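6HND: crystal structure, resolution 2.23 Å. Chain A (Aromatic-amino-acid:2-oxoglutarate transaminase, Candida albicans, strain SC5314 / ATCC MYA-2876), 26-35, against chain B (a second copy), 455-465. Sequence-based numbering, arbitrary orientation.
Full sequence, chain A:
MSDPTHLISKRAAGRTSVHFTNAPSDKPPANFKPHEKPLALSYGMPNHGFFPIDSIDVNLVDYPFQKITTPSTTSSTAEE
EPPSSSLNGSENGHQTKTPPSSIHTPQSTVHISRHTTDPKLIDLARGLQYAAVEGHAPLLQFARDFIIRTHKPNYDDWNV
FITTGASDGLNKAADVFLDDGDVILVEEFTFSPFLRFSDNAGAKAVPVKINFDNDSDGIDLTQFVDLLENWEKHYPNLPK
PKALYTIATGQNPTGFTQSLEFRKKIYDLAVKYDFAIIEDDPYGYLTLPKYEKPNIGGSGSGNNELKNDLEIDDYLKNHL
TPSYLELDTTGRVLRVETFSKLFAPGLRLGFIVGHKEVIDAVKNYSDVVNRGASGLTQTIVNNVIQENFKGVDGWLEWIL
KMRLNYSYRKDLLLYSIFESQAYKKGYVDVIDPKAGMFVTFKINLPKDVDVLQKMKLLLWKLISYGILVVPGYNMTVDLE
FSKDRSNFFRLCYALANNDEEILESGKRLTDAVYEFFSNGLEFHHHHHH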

# COMPACT_ATOMS: atom_id res chain seq x y z
N ASP A 26 -31.48 -12.12 -1.46
CA ASP A 26 -32.91 -12.46 -1.71
C ASP A 26 -33.54 -12.91 -0.38
O ASP A 26 -32.82 -13.00 0.60
CB ASP A 26 -33.07 -13.50 -2.83
CG ASP A 26 -32.80 -14.94 -2.40
OD1 ASP A 26 -31.78 -15.18 -1.69
OD2 ASP A 26 -33.62 -15.82 -2.78
N LYS A 27 -34.85 -13.15 -0.37
CA LYS A 27 -35.68 -13.35 0.86
C LYS A 27 -35.50 -14.77 1.37
O LYS A 27 -35.80 -15.71 0.65
CB LYS A 27 -37.16 -13.11 0.54
CG LYS A 27 -38.14 -13.21 1.70
CD LYS A 27 -39.58 -13.30 1.21
CE LYS A 27 -40.62 -12.86 2.23
NZ LYS A 27 -40.32 -13.32 3.60
N PRO A 28 -35.09 -14.98 2.64
CA PRO A 28 -34.93 -16.33 3.19
C PRO A 28 -36.22 -17.14 3.09
O PRO A 28 -37.30 -16.59 3.24
CB PRO A 28 -34.58 -16.11 4.66
CG PRO A 28 -34.01 -14.69 4.69
CD PRO A 28 -34.79 -13.93 3.63
N PRO A 29 -36.14 -18.46 2.82
CA PRO A 29 -37.34 -19.29 2.78
C PRO A 29 -37.93 -19.42 4.19
O PRO A 29 -37.22 -19.12 5.15
CB PRO A 29 -36.84 -20.64 2.24
CG PRO A 29 -35.37 -20.67 2.63
CD PRO A 29 -34.91 -19.23 2.58
N ALA A 30 -39.18 -19.87 4.27
CA ALA A 30 -40.04 -19.85 5.47
C ALA A 30 -39.27 -20.36 6.71
O ALA A 30 -39.03 -19.56 7.65
CB ALA A 30 -41.29 -20.65 5.21
N ASN A 31 -38.92 -21.65 6.72
CA ASN A 31 -38.53 -22.35 7.97
C ASN A 31 -37.01 -22.47 8.04
O ASN A 31 -36.51 -23.59 8.30
CB ASN A 31 -39.27 -23.68 8.13
CG ASN A 31 -40.23 -23.66 9.31
OD1 ASN A 31 -40.03 -24.39 10.29
ND2 ASN A 31 -41.23 -22.80 9.24
N PHE A 32 -36.33 -21.34 7.83
CA PHE A 32 -34.86 -21.26 7.67
C PHE A 32 -34.21 -20.90 9.01
O PHE A 32 -34.30 -19.75 9.45
CB PHE A 32 -34.46 -20.24 6.60
CG PHE A 32 -32.99 -19.92 6.64
CD1 PHE A 32 -32.05 -20.90 6.35
CD2 PHE A 32 -32.54 -18.68 7.05
CE1 PHE A 32 -30.70 -20.63 6.42
CE2 PHE A 32 -31.19 -18.41 7.13
CZ PHE A 32 -30.27 -19.38 6.82
N LYS A 33 -33.58 -21.87 9.64
CA LYS A 33 -32.67 -21.63 10.78
C LYS A 33 -31.26 -21.84 10.25
O LYS A 33 -30.95 -22.88 9.67
CB LYS A 33 -33.06 -22.51 11.98
CG LYS A 33 -32.59 -21.99 13.33
CD LYS A 33 -33.23 -22.63 14.56
CE LYS A 33 -32.65 -22.07 15.86
NZ LYS A 33 -33.52 -22.34 17.03
N PRO A 34 -30.34 -20.86 10.39
CA PRO A 34 -28.93 -21.12 10.14
C PRO A 34 -28.48 -22.26 11.07
O PRO A 34 -29.20 -22.61 11.99
CB PRO A 34 -28.21 -19.80 10.46
CG PRO A 34 -29.20 -19.04 11.31
CD PRO A 34 -30.57 -19.48 10.83
N HIS A 35 -27.32 -22.83 10.78
CA HIS A 35 -26.65 -23.85 11.63
C HIS A 35 -25.88 -23.11 12.72
O HIS A 35 -25.41 -21.97 12.46
CB HIS A 35 -25.78 -24.75 10.78
CG HIS A 35 -25.30 -25.97 11.48
ND1 HIS A 35 -24.31 -25.92 12.45
CD2 HIS A 35 -25.62 -27.27 11.32
CE1 HIS A 35 -24.05 -27.15 12.86
NE2 HIS A 35 -24.85 -28.00 12.19
N MET B 455 -30.36 -22.15 -7.59
CA MET B 455 -29.02 -22.10 -6.95
C MET B 455 -29.12 -21.27 -5.67
O MET B 455 -28.53 -21.69 -4.68
CB MET B 455 -27.95 -21.56 -7.92
CG MET B 455 -27.56 -22.55 -9.03
SD MET B 455 -26.81 -24.11 -8.42
CE MET B 455 -25.32 -23.45 -7.67
N LYS B 456 -29.90 -20.17 -5.66
CA LYS B 456 -30.08 -19.32 -4.44
C LYS B 456 -30.83 -20.11 -3.37
O LYS B 456 -30.42 -20.07 -2.21
CB LYS B 456 -30.82 -18.01 -4.75
CG LYS B 456 -30.00 -16.98 -5.50
CD LYS B 456 -30.84 -15.93 -6.20
CE LYS B 456 -30.01 -15.00 -7.07
NZ LYS B 456 -30.87 -14.12 -7.90
N LEU B 457 -31.86 -20.84 -3.76
CA LEU B 457 -32.67 -21.68 -2.85
C LEU B 457 -31.77 -22.77 -2.25
O LEU B 457 -31.82 -22.96 -1.02
CB LEU B 457 -33.84 -22.27 -3.65
CG LEU B 457 -35.08 -22.62 -2.84
CD1 LEU B 457 -35.56 -21.42 -2.05
CD2 LEU B 457 -36.18 -23.16 -3.74
N LEU B 458 -30.91 -23.38 -3.08
CA LEU B 458 -29.95 -24.43 -2.65
C LEU B 458 -28.92 -23.82 -1.69
O LEU B 458 -28.53 -24.50 -0.71
CB LEU B 458 -29.30 -25.05 -3.89
CG LEU B 458 -28.27 -26.15 -3.63
CD1 LEU B 458 -28.80 -27.20 -2.67
CD2 LEU B 458 -27.84 -26.80 -4.95
N LEU B 459 -28.52 -22.57 -1.93
CA LEU B 459 -27.52 -21.90 -1.05
C LEU B 459 -28.12 -21.80 0.36
O LEU B 459 -27.43 -22.21 1.32
CB LEU B 459 -27.16 -20.52 -1.61
CG LEU B 459 -26.01 -19.82 -0.88
CD1 LEU B 459 -24.72 -20.63 -0.96
CD2 LEU B 459 -25.79 -18.40 -1.41
N TRP B 460 -29.36 -21.31 0.50
CA TRP B 460 -30.05 -21.26 1.82
C TRP B 460 -29.99 -22.64 2.48
O TRP B 460 -29.67 -22.69 3.67
CB TRP B 460 -31.49 -20.78 1.68
CG TRP B 460 -31.61 -19.32 1.38
CD1 TRP B 460 -32.11 -18.75 0.25
CD2 TRP B 460 -31.22 -18.25 2.25
NE1 TRP B 460 -32.07 -17.39 0.36
CE2 TRP B 460 -31.52 -17.05 1.57
CE3 TRP B 460 -30.66 -18.19 3.53
CZ2 TRP B 460 -31.26 -15.80 2.14
CZ3 TRP B 460 -30.39 -16.95 4.08
CH2 TRP B 460 -30.69 -15.78 3.39
N LYS B 461 -30.23 -23.72 1.73
CA LYS B 461 -30.20 -25.12 2.25
C LYS B 461 -28.81 -25.49 2.81
O LYS B 461 -28.74 -26.11 3.90
CB LYS B 461 -30.58 -26.10 1.14
CG LYS B 461 -31.02 -27.46 1.64
CD LYS B 461 -32.10 -27.35 2.70
CE LYS B 461 -32.98 -28.57 2.79
NZ LYS B 461 -33.88 -28.46 3.96
N LEU B 462 -27.74 -25.16 2.09
CA LEU B 462 -26.34 -25.43 2.53
C LEU B 462 -26.11 -24.67 3.85
O LEU B 462 -25.59 -25.29 4.80
CB LEU B 462 -25.33 -24.96 1.48
CG LEU B 462 -25.38 -25.63 0.10
CD1 LEU B 462 -24.21 -25.17 -0.72
CD2 LEU B 462 -25.37 -27.13 0.19
N ILE B 463 -26.49 -23.38 3.90
CA ILE B 463 -26.31 -22.53 5.12
C ILE B 463 -27.04 -23.21 6.29
O ILE B 463 -26.38 -23.42 7.32
CB ILE B 463 -26.77 -21.08 4.90
CG1 ILE B 463 -25.94 -20.38 3.82
CG2 ILE B 463 -26.75 -20.31 6.22
CD1 ILE B 463 -26.57 -19.10 3.30
N SER B 464 -28.28 -23.66 6.09
CA SER B 464 -29.08 -24.39 7.12
C SER B 464 -28.40 -25.72 7.49
O SER B 464 -28.45 -26.06 8.67
CB SER B 464 -30.53 -24.60 6.73
OG SER B 464 -30.65 -25.41 5.60
N TYR B 465 -27.68 -26.37 6.57
CA TYR B 465 -26.92 -27.62 6.86
C TYR B 465 -25.52 -27.35 7.45
O TYR B 465 -24.85 -28.32 7.82
CB TYR B 465 -26.86 -28.51 5.61
CG TYR B 465 -27.96 -29.54 5.52
CD1 TYR B 465 -29.28 -29.17 5.27
CD2 TYR B 465 -27.68 -30.89 5.67
CE1 TYR B 465 -30.29 -30.13 5.19
CE2 TYR B 465 -28.67 -31.85 5.57
CZ TYR B 465 -29.97 -31.47 5.34
OH TYR B 465 -30.92 -32.43 5.27

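The contact joins two copies of the same aminotransferase by laying an irregular, proline-rich segment of chain A along one helix of chain B. The segment has no regular helix or strand; the centre of the contact is B:Trp460, on the helix, which points toward chain A and has 133 Å² covered, more than any other residue in either stretch.

The single hydrogen bond across the stretches runs from B:Trp460 NE1 to A:Asp26 OD1, 3.0 Å long with an angle of 144° at the hydrogen. The carboxylate oxygen lies at the indole edge, near the ring plane, so the bond does not compete with the prolines over the face. The rule is economical: one hydrogen bond satisfies the indole N-H at the edge and leaves a face for packing. The nearby B:Lys456 makes no salt bridge: its NZ lies 6.4 Å from A:Asp26 OD1 and 6.1 Å from A:Asp26 OD2, and the nearest approach is CB, 4.1 Å from A:Asp26 OD2.

Two prolines pack over one face of the indole. A:Pro28 CA stands 4.0 Å from the centroid of the six-membered ring of B:Trp460, 21° off the normal, and A:Pro29 CD stands 3.7 Å from the centroid of the five-membered ring, 17° off the normal. Two consecutive prolines thus place one C-H group over each ring of the bicycle. Both are CH-pi contacts, a natural pairing because the carbons beside a proline nitrogen carry somewhat polarized hydrogens and the indole is electron-rich. Further out, A:Pro28 CG reaches B:Trp460 CH2 at 3.7 Å.

The aromatic pair uses the indole differently. Here B:Trp460 turns its edge toward the face of A:Phe32, with the centroids of the phenyl and the six-membered indole ring 4.8 Å apart and the planes at 67°. The closest atoms, A:Phe32 CE2 and B:Trp460 CZ3, are 3.5 Å apart. The edge of the phenyl is then left for other neighbours: A:Phe32 CZ packs 3.7 Å from B:Ile463 CG2, and the backbone N of B:Ser464 lies 3.9 Å from A:Phe32 CE1. One turn of helix separates B:Trp460 from B:Ser464, and the phenyl meets both.

Beyond A:Phe32, the contact passes to backbone atoms. The CA-to-CB bond of A:Lys33 points away, yet its carbonyl faces the helix: A:Lys33 O receives a CA-H...O contact from B:Ser464 CA at 3.5 Å, with 139° at the hydrogen, and lies 3.4 Å from B:Ser464 CB. The chains come closest in backbone register here, with A:Pro34 CA 4.5 Å from B:Ser464 CA. The hydroxyl of B:Ser464 is spent within the helix, OG donating to B:Lys461 O at 2.7 Å. At the end of the segment A:His35 lies against carbonyl oxygens, its CB 3.6 Å from B:Ser464 O and its CD2 3.7 Å from B:Tyr465 O, with no hydrogen bond across the stretches.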